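Local coordinates for SusD superfamily protein (PDB 3OTN), which probably binds carbohydrate at the bacterial outer membrane as a member of the SusD family of nutrient-binding proteins, at residues S15-T23 with F103-Y114; G147-P155 with A472-Q480. All coordinates share one frame; numbering follows the deposited sequence.

Overall arrangement
The two contacts lie far apart in one chain. Their centres are about 34 Å apart, their nearest atoms about 19 Å, and they do not touch. Along the sequence contact 1 closes before contact 2 opens. Contact 1 packs the N-terminal helix 15-25 on the start of helix 108-133 and the loop before it. Contact 2 ties the loop between helices 108-133 and 156-172 to the C-terminal tail after helix 467-472. Helix 108-133 thus begins in contact 1 and leads toward contact 2. Contact 1 is mostly apolar, contact 2 mostly polar. The 1,2-ethanediol beside Q480 in contact 2 probably comes from the crystallisation liquor.

Contact 1. Residues S15-T23 with F103-Y114; sequences SKESALALT and FENLDASLVNGY
The F103 ring takes A19 CB over one face, a CH-pi contact with CB 4.1 Å from the ring centroid. L22 CD1 meets the ring edge, 3.6 Å from F103 CE1, and S18 OG also lies at the edge. The Y114 ring has L110 O, from its own helix, over one face, 3.4 Å above its plane and toward the rim. Y114 is a knob in the hole formed by K16, A19, L20 and T23. The Y114 and T23 side chains cross at about a right angle, and T23 OG1 comes within 3.2 Å of Y114 CB. With OG1 anti to the carbonyl carbon (chi1 -55°), T23 turns its hydroxyl back along the helix to A19 O, a 2.8 Å hydrogen bond from T23 OG1. K16 is extended; its CE lies 3.3 Å from Y114 OH, and its CD rests on L110 CD2. L106 CD2 adds to the cover of A19 CB. The helices run nearly parallel, 15° between the axes of the short segments. L100 of helix 79-100 also touches A19 and T23. No hydrogen bond joins the two segments; helix 15-23 rests on helix 108-114 and on the loop before it through van der Waals and CH-pi contact.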
loop_
_atom_site.group_PDB
_atom_site.type_symbol
_atom_site.label_atom_id
_atom_site.label_comp_id
_atom_site.label_asym_id
_atom_site.label_seq_id
_atom_site.Cartn_x
_atom_site.Cartn_y
_atom_site.Cartn_z
ATOM N N SER A 15 34.386 -8.729 0.356
ATOM C CA SER A 15 33.701 -7.777 1.218
ATOM C C SER A 15 32.442 -7.194 0.559
ATOM O O SER A 15 31.380 -7.063 1.222
ATOM C CB SER A 15 34.660 -6.644 1.648
ATOM O OG SER A 15 35.139 -5.968 0.485
ATOM N N LYS A 16 32.520 -6.871 -0.732
ATOM C CA LYS A 16 31.351 -6.296 -1.393
ATOM C C LYS A 16 30.225 -7.319 -1.504
ATOM O O LYS A 16 29.061 -7.004 -1.275
ATOM C CB LYS A 16 31.670 -5.663 -2.737
ATOM C CG LYS A 16 30.425 -5.031 -3.342
ATOM C CD LYS A 16 30.691 -4.265 -4.623
ATOM C CE LYS A 16 29.370 -3.610 -5.105
ATOM N NZ LYS A 16 29.568 -2.945 -6.463
ATOM N N GLU A 17 30.548 -8.557 -1.810
ATOM C CA GLU A 17 29.495 -9.562 -1.879
ATOM C C GLU A 17 28.804 -9.753 -0.523
ATOM O O GLU A 17 27.593 -9.890 -0.473
ATOM C CB GLU A 17 30.038 -10.906 -2.398
ATOM C CG GLU A 17 30.509 -10.908 -3.837
ATOM C CD GLU A 17 31.337 -12.151 -4.146
ATOM O OE1 GLU A 17 32.520 -12.188 -3.739
ATOM O OE2 GLU A 17 30.784 -13.085 -4.758
ATOM N N SER A 18 29.583 -9.754 0.544
ATOM C CA SER A 18 29.053 -9.976 1.904
ATOM C C SER A 18 28.140 -8.813 2.335
ATOM O O SER A 18 27.026 -9.042 2.793
ATOM C CB SER A 18 30.184 -10.199 2.887
ATOM O OG SER A 18 29.670 -10.381 4.185
ATOM N N ALA A 19 28.617 -7.587 2.128
ATOM C CA ALA A 19 27.845 -6.361 2.384
ATOM C C ALA A 19 26.570 -6.292 1.541
ATOM O O ALA A 19 25.530 -5.933 2.031
ATOM C CB ALA A 19 28.748 -5.102 2.112
ATOM N N LEU A 20 26.652 -6.651 0.256
ATOM C CA LEU A 20 25.465 -6.666 -0.608
ATOM C C LEU A 20 24.408 -7.686 -0.123
ATOM O O LEU A 20 23.186 -7.383 -0.114
ATOM C CB LEU A 20 25.874 -6.927 -2.068
ATOM C CG LEU A 20 24.800 -6.964 -3.150
ATOM C CD1 LEU A 20 23.924 -5.709 -3.146
ATOM C CD2 LEU A 20 25.470 -7.118 -4.525
ATOM N N ALA A 21 24.880 -8.868 0.285
ATOM C CA ALA A 21 24.001 -9.911 0.810
ATOM C C ALA A 21 23.293 -9.444 2.095
ATOM O O ALA A 21 22.072 -9.615 2.238
ATOM C CB ALA A 21 24.782 -11.245 1.032
ATOM N N LEU A 22 24.029 -8.824 3.001
ATOM C CA LEU A 22 23.420 -8.236 4.217
ATOM C C LEU A 22 22.363 -7.204 3.842
ATOM O O LEU A 22 21.257 -7.221 4.383
ATOM C CB LEU A 22 24.480 -7.549 5.086
ATOM C CG LEU A 22 25.425 -8.449 5.859
ATOM C CD1 LEU A 22 26.655 -7.612 6.274
ATOM C CD2 LEU A 22 24.689 -9.104 7.071
ATOM N N THR A 23 22.704 -6.320 2.894
ATOM C CA THR A 23 21.784 -5.264 2.424
ATOM C C THR A 23 20.556 -5.862 1.790
ATOM O O THR A 23 19.421 -5.468 2.128
ATOM C CB THR A 23 22.473 -4.340 1.454
ATOM O OG1 THR A 23 23.652 -3.842 2.106
ATOM C CG2 THR A 23 21.563 -3.169 0.996
ATOM N N PHE A 103 32.283 -3.371 8.833
ATOM C CA PHE A 103 33.142 -3.337 7.632
ATOM C C PHE A 103 34.107 -2.159 7.750
ATOM O O PHE A 103 33.660 -1.016 7.879
ATOM C CB PHE A 103 32.300 -3.169 6.358
ATOM C CG PHE A 103 31.668 -4.430 5.890
ATOM C CD1 PHE A 103 30.518 -4.893 6.483
ATOM C CD2 PHE A 103 32.226 -5.175 4.869
ATOM C CE1 PHE A 103 29.919 -6.071 6.058
ATOM C CE2 PHE A 103 31.633 -6.367 4.454
ATOM C CZ PHE A 103 30.474 -6.811 5.056
ATOM N N GLU A 104 35.408 -2.415 7.702
ATOM C CA GLU A 104 36.405 -1.330 7.836
ATOM C C GLU A 104 37.116 -0.975 6.533
ATOM O O GLU A 104 37.239 0.207 6.206
ATOM C CB GLU A 104 37.425 -1.673 8.920
ATOM C CG GLU A 104 36.757 -2.007 10.248
ATOM C CD GLU A 104 37.677 -1.844 11.436
ATOM O OE1 GLU A 104 38.869 -2.224 11.345
ATOM O OE2 GLU A 104 37.185 -1.336 12.466
ATOM N N ASN A 105 37.554 -1.983 5.788
ATOM C CA ASN A 105 38.331 -1.755 4.562
ATOM C C ASN A 105 37.512 -1.366 3.303
ATOM O O ASN A 105 38.069 -0.771 2.366
ATOM C CB ASN A 105 39.196 -2.994 4.256
ATOM N N LEU A 106 36.219 -1.722 3.257
ATOM C CA LEU A 106 35.381 -1.485 2.063
ATOM C C LEU A 106 34.955 -0.024 1.946
ATOM O O LEU A 106 34.628 0.604 2.951
ATOM C CB LEU A 106 34.121 -2.356 2.098
ATOM C CG LEU A 106 33.182 -2.346 0.882
ATOM C CD1 LEU A 106 33.951 -2.829 -0.395
ATOM C CD2 LEU A 106 31.971 -3.192 1.177
ATOM N N ASP A 107 34.927 0.475 0.716
ATOM C CA ASP A 107 34.613 1.861 0.399
ATOM C C ASP A 107 33.469 2.402 1.253
ATOM O O ASP A 107 32.393 1.773 1.317
ATOM C CB ASP A 107 34.288 2.002 -1.086
ATOM C CG ASP A 107 33.996 3.428 -1.495
ATOM O OD1 ASP A 107 34.956 4.203 -1.648
ATOM O OD2 ASP A 107 32.807 3.768 -1.714
ATOM N N ALA A 108 33.713 3.540 1.921
ATOM C CA ALA A 108 32.719 4.131 2.848
ATOM C C ALA A 108 31.452 4.605 2.142
ATOM O O ALA A 108 30.325 4.440 2.663
ATOM C CB ALA A 108 33.345 5.308 3.672
ATOM N N SER A 109 31.621 5.178 0.957
ATOM C CA SER A 109 30.477 5.613 0.167
ATOM C C SER A 109 29.528 4.446 -0.153
ATOM O O SER A 109 28.329 4.581 -0.020
ATOM C CB SER A 109 30.921 6.333 -1.130
ATOM O OG SER A 109 29.769 6.721 -1.889
ATOM N N LEU A 110 30.087 3.310 -0.564
ATOM C CA LEU A 110 29.312 2.121 -0.894
ATOM C C LEU A 110 28.603 1.576 0.344
ATOM O O LEU A 110 27.388 1.297 0.307
ATOM C CB LEU A 110 30.261 1.061 -1.482
ATOM C CG LEU A 110 29.691 -0.233 -2.011
ATOM C CD1 LEU A 110 28.828 0.064 -3.240
ATOM C CD2 LEU A 110 30.886 -1.165 -2.351
ATOM N N VAL A 111 29.340 1.476 1.459
ATOM C CA VAL A 111 28.728 1.037 2.749
ATOM C C VAL A 111 27.646 2.025 3.254
ATOM O O VAL A 111 26.570 1.595 3.687
ATOM C CB VAL A 111 29.787 0.712 3.823
ATOM C CG1 VAL A 111 29.116 0.317 5.222
ATOM C CG2 VAL A 111 30.661 -0.430 3.318
ATOM N N ASN A 112 27.900 3.328 3.148
ATOM C CA ASN A 112 26.904 4.357 3.513
ATOM C C ASN A 112 25.572 4.187 2.754
ATOM O O ASN A 112 24.489 4.259 3.346
ATOM C CB ASN A 112 27.507 5.751 3.245
ATOM C CG ASN A 112 26.547 6.904 3.570
ATOM O OD1 ASN A 112 25.658 7.244 2.779
ATOM N ND2 ASN A 112 26.767 7.542 4.717
ATOM N N GLY A 113 25.656 3.935 1.451
ATOM C CA GLY A 113 24.464 3.673 0.623
ATOM C C GLY A 113 23.693 2.472 1.080
ATOM O O GLY A 113 22.466 2.517 1.247
ATOM N N TYR A 114 24.436 1.398 1.326
ATOM C CA TYR A 114 23.849 0.163 1.758
ATOM C C TYR A 114 23.107 0.326 3.085
ATOM O O TYR A 114 22.009 -0.170 3.229
ATOM C CB TYR A 114 24.923 -0.916 1.879
ATOM C CG TYR A 114 25.464 -1.491 0.581
ATOM C CD1 TYR A 114 24.770 -1.395 -0.634
ATOM C CD2 TYR A 114 26.667 -2.208 0.590
ATOM C CE1 TYR A 114 25.283 -1.949 -1.810
ATOM C CE2 TYR A 114 27.192 -2.772 -0.588
ATOM C CZ TYR A 114 26.476 -2.659 -1.770
ATOM O OH TYR A 114 26.983 -3.217 -2.914
#

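Contact 2. Residues G147-P155 with A472-Q480; sequences GELQVSRAP and ANPNLTQNQ. With EDO (1,2-ethanediol), chain Q.
R153 sets CG anti to its carbonyl carbon (chi1 -57°) and bends at chi3, which carries its guanidinium along the tail to T477 and N479. N473 has CG anti to the backbone N (chi1 -176°), and its amide crosses to V151. R153 NH2 donates to N479 OD1 at 2.7 Å, with the guanidinium and amide planes 74° apart. R153 NH1 donates to T477 OG1 at 3.0 Å, and R153 CG packs on L476 CD2. D135 O takes R153 NE, so the guanidinium is held at all three nitrogens. With alanine in place of R153, N479 OD1 and T477 OG1 would probably lose these donors and L476 CD2 its cover. The contact ties the loop leading into helix 156-172 to the C-terminal tail, whose N479 ND2 also bonds F133 O of helix 108-133. The tail makes a type I beta turn from N473 to L476, and N473 OD1 closes an Asx turn by accepting from N475 N. Q150 centres an inverse gamma turn. N473 ND2 donates to V151 O at 2.9 Å. N475 ND2 gives Q150 O a nearly straight bond of 2.9 Å. Q150 NE2 donates to A472 O at 3.1 Å. A water accepts from R153 N and T477 N. Q480 N donates to O2 of the 1,2-ethanediol.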
loop_
_atom_site.group_PDB
_atom_site.type_symbol
_atom_site.label_atom_id
_atom_site.label_comp_id
_atom_site.label_asym_id
_atom_site.label_seq_id
_atom_site.Cartn_x
_atom_site.Cartn_y
_atom_site.Cartn_z
ATOM N N GLY A 147 17.669 -7.538 26.416
ATOM C CA GLY A 147 17.668 -7.952 27.815
ATOM C C GLY A 147 16.590 -8.968 28.177
ATOM O O GLY A 147 16.844 -9.888 28.967
ATOM N N GLU A 148 15.390 -8.787 27.630
ATOM C CA GLU A 148 14.244 -9.666 27.911
ATOM C C GLU A 148 13.435 -9.806 26.620
ATOM O O GLU A 148 13.037 -8.804 26.025
ATOM C CB GLU A 148 13.387 -9.103 29.077
ATOM C CG GLU A 148 12.058 -9.864 29.376
ATOM C CD GLU A 148 12.222 -11.388 29.538
ATOM O OE1 GLU A 148 12.955 -11.824 30.456
ATOM O OE2 GLU A 148 11.601 -12.152 28.755
ATOM N N LEU A 149 13.228 -11.047 26.184
ATOM C CA LEU A 149 12.563 -11.316 24.911
ATOM C C LEU A 149 11.037 -11.170 24.970
ATOM O O LEU A 149 10.411 -10.961 23.923
ATOM C CB LEU A 149 12.998 -12.683 24.341
ATOM C CG LEU A 149 14.515 -12.718 23.992
ATOM C CD1 LEU A 149 14.980 -14.118 23.549
ATOM C CD2 LEU A 149 14.925 -11.674 22.939
ATOM N N GLN A 150 10.461 -11.224 26.180
ATOM C CA GLN A 150 9.057 -10.872 26.430
ATOM C C GLN A 150 8.909 -9.336 26.425
ATOM O O GLN A 150 8.590 -8.723 27.424
ATOM C CB GLN A 150 8.545 -11.495 27.750
ATOM C CG GLN A 150 8.673 -13.036 27.811
ATOM C CD GLN A 150 7.538 -13.775 27.117
ATOM O OE1 GLN A 150 6.506 -13.994 27.724
ATOM N NE2 GLN A 150 7.736 -14.175 25.856
ATOM N N VAL A 151 9.108 -8.730 25.251
ATOM C CA VAL A 151 9.026 -7.264 25.083
ATOM C C VAL A 151 7.598 -6.748 25.303
ATOM O O VAL A 151 6.655 -7.528 25.308
ATOM C CB VAL A 151 9.495 -6.866 23.670
ATOM C CG1 VAL A 151 10.987 -7.222 23.495
ATOM C CG2 VAL A 151 8.667 -7.599 22.572
ATOM N N SER A 152 7.465 -5.433 25.475
ATOM C CA SER A 152 6.192 -4.758 25.602
ATOM C C SER A 152 6.002 -3.844 24.414
ATOM O O SER A 152 6.961 -3.476 23.745
ATOM C CB SER A 152 6.186 -3.939 26.882
ATOM O OG SER A 152 6.398 -4.817 27.973
ATOM N N ARG A 153 4.756 -3.478 24.164
ATOM C CA ARG A 153 4.426 -2.558 23.092
ATOM C C ARG A 153 4.804 -1.150 23.555
ATOM O O ARG A 153 4.486 -0.769 24.666
ATOM C CB ARG A 153 2.928 -2.619 22.765
ATOM C CG ARG A 153 2.438 -4.020 22.392
ATOM C CD ARG A 153 0.920 -4.071 22.411
ATOM N NE ARG A 153 0.371 -3.200 21.405
ATOM C CZ ARG A 153 -0.855 -2.674 21.383
ATOM N NH1 ARG A 153 -1.737 -2.857 22.351
ATOM N NH2 ARG A 153 -1.183 -1.895 20.366
ATOM N N ALA A 154 5.444 -0.365 22.687
ATOM C CA ALA A 154 5.869 0.988 23.028
ATOM C C ALA A 154 4.886 1.967 22.356
ATOM O O ALA A 154 4.244 1.617 21.335
ATOM C CB ALA A 154 7.305 1.221 22.539
ATOM N N PRO A 155 4.794 3.202 22.874
ATOM C CA PRO A 155 3.853 4.145 22.233
ATOM C C PRO A 155 4.149 4.399 20.762
ATOM O O PRO A 155 5.314 4.464 20.383
ATOM C CB PRO A 155 4.037 5.430 23.039
ATOM C CG PRO A 155 4.460 4.959 24.410
ATOM C CD PRO A 155 5.309 3.727 24.162
ATOM N N ALA A 472 2.175 -16.273 23.065
ATOM C CA ALA A 472 3.650 -16.417 23.113
ATOM C C ALA A 472 4.306 -15.414 24.090
ATOM O O ALA A 472 5.330 -15.700 24.676
ATOM C CB ALA A 472 4.242 -16.189 21.727
ATOM N N ASN A 473 3.700 -14.234 24.194
ATOM C CA ASN A 473 4.225 -13.106 24.945
ATOM C C ASN A 473 3.068 -12.367 25.618
ATOM O O ASN A 473 2.533 -11.404 25.055
ATOM C CB ASN A 473 4.999 -12.162 24.017
ATOM C CG ASN A 473 5.642 -11.016 24.765
ATOM O OD1 ASN A 473 5.577 -10.974 25.987
ATOM N ND2 ASN A 473 6.251 -10.067 24.033
ATOM N N PRO A 474 2.689 -12.797 26.829
ATOM C CA PRO A 474 1.652 -12.074 27.538
ATOM C C PRO A 474 2.039 -10.665 27.993
ATOM O O PRO A 474 1.175 -10.011 28.555
ATOM C CB PRO A 474 1.360 -12.956 28.768
ATOM C CG PRO A 474 2.450 -13.895 28.859
ATOM C CD PRO A 474 3.061 -14.039 27.521
ATOM N N ASN A 475 3.291 -10.219 27.807
ATOM C CA ASN A 475 3.617 -8.787 27.994
ATOM C C ASN A 475 3.079 -7.863 26.895
ATOM O O ASN A 475 3.170 -6.656 27.036
ATOM C CB ASN A 475 5.132 -8.534 28.207
ATOM C CG ASN A 475 5.596 -8.892 29.616
ATOM O OD1 ASN A 475 4.802 -8.917 30.539
ATOM N ND2 ASN A 475 6.877 -9.181 29.774
ATOM N N LEU A 476 2.560 -8.418 25.797
ATOM C CA LEU A 476 1.843 -7.622 24.796
ATOM C C LEU A 476 0.412 -7.351 25.239
ATOM O O LEU A 476 -0.398 -8.264 25.399
ATOM C CB LEU A 476 1.824 -8.310 23.431
ATOM C CG LEU A 476 3.143 -8.712 22.776
ATOM C CD1 LEU A 476 2.873 -9.495 21.482
ATOM C CD2 LEU A 476 4.045 -7.464 22.486
ATOM N N THR A 477 0.082 -6.087 25.426
ATOM C CA THR A 477 -1.323 -5.684 25.617
ATOM C C THR A 477 -2.109 -5.834 24.292
ATOM O O THR A 477 -1.527 -6.134 23.233
ATOM C CB THR A 477 -1.427 -4.228 26.114
ATOM O OG1 THR A 477 -0.838 -3.352 25.138
ATOM C CG2 THR A 477 -0.703 -4.067 27.471
ATOM N N GLN A 478 -3.423 -5.612 24.366
ATOM C CA GLN A 478 -4.311 -5.655 23.222
ATOM C C GLN A 478 -4.933 -4.291 22.950
ATOM O O GLN A 478 -5.081 -3.457 23.830
ATOM C CB GLN A 478 -5.360 -6.746 23.418
ATOM C CG GLN A 478 -6.361 -6.966 22.298
ATOM C CD GLN A 478 -5.726 -7.378 20.982
ATOM O OE1 GLN A 478 -5.372 -6.522 20.176
ATOM N NE2 GLN A 478 -5.596 -8.682 20.750
ATOM N N ASN A 479 -5.242 -4.056 21.687
ATOM C CA ASN A 479 -5.977 -2.881 21.295
ATOM C C ASN A 479 -7.394 -2.939 21.837
ATOM O O ASN A 479 -8.009 -4.017 21.939
ATOM C CB ASN A 479 -5.895 -2.650 19.775
ATOM C CG ASN A 479 -4.510 -2.203 19.350
ATOM O OD1 ASN A 479 -3.842 -1.451 20.086
ATOM N ND2 ASN A 479 -4.056 -2.651 18.177
ATOM N N GLN A 480 -7.867 -1.779 22.289
ATOM C CA GLN A 480 -9.214 -1.672 22.850
ATOM C C GLN A 480 -10.294 -2.270 21.907
ATOM O O GLN A 480 -10.215 -2.114 20.672
ATOM C CB GLN A 480 -9.544 -0.215 23.185
ATOM C CG GLN A 480 -9.635 0.716 22.011
ATOM C CD GLN A 480 -9.908 2.135 22.440
ATOM O OE1 GLN A 480 -10.499 2.364 23.483
ATOM N NE2 GLN A 480 -9.478 3.091 21.643
HETATM C C1 EDO Q . -5.351 2.573 21.737
HETATM O O1 EDO Q . -6.083 3.463 20.899
HETATM C C2 EDO Q . -5.949 1.193 21.536
HETATM O O2 EDO Q . -6.307 0.622 22.778
HETATM O O HOH W 1 4.049 -4.989 29.560
HETATM O O HOH W 2 2.550 -4.543 25.835
#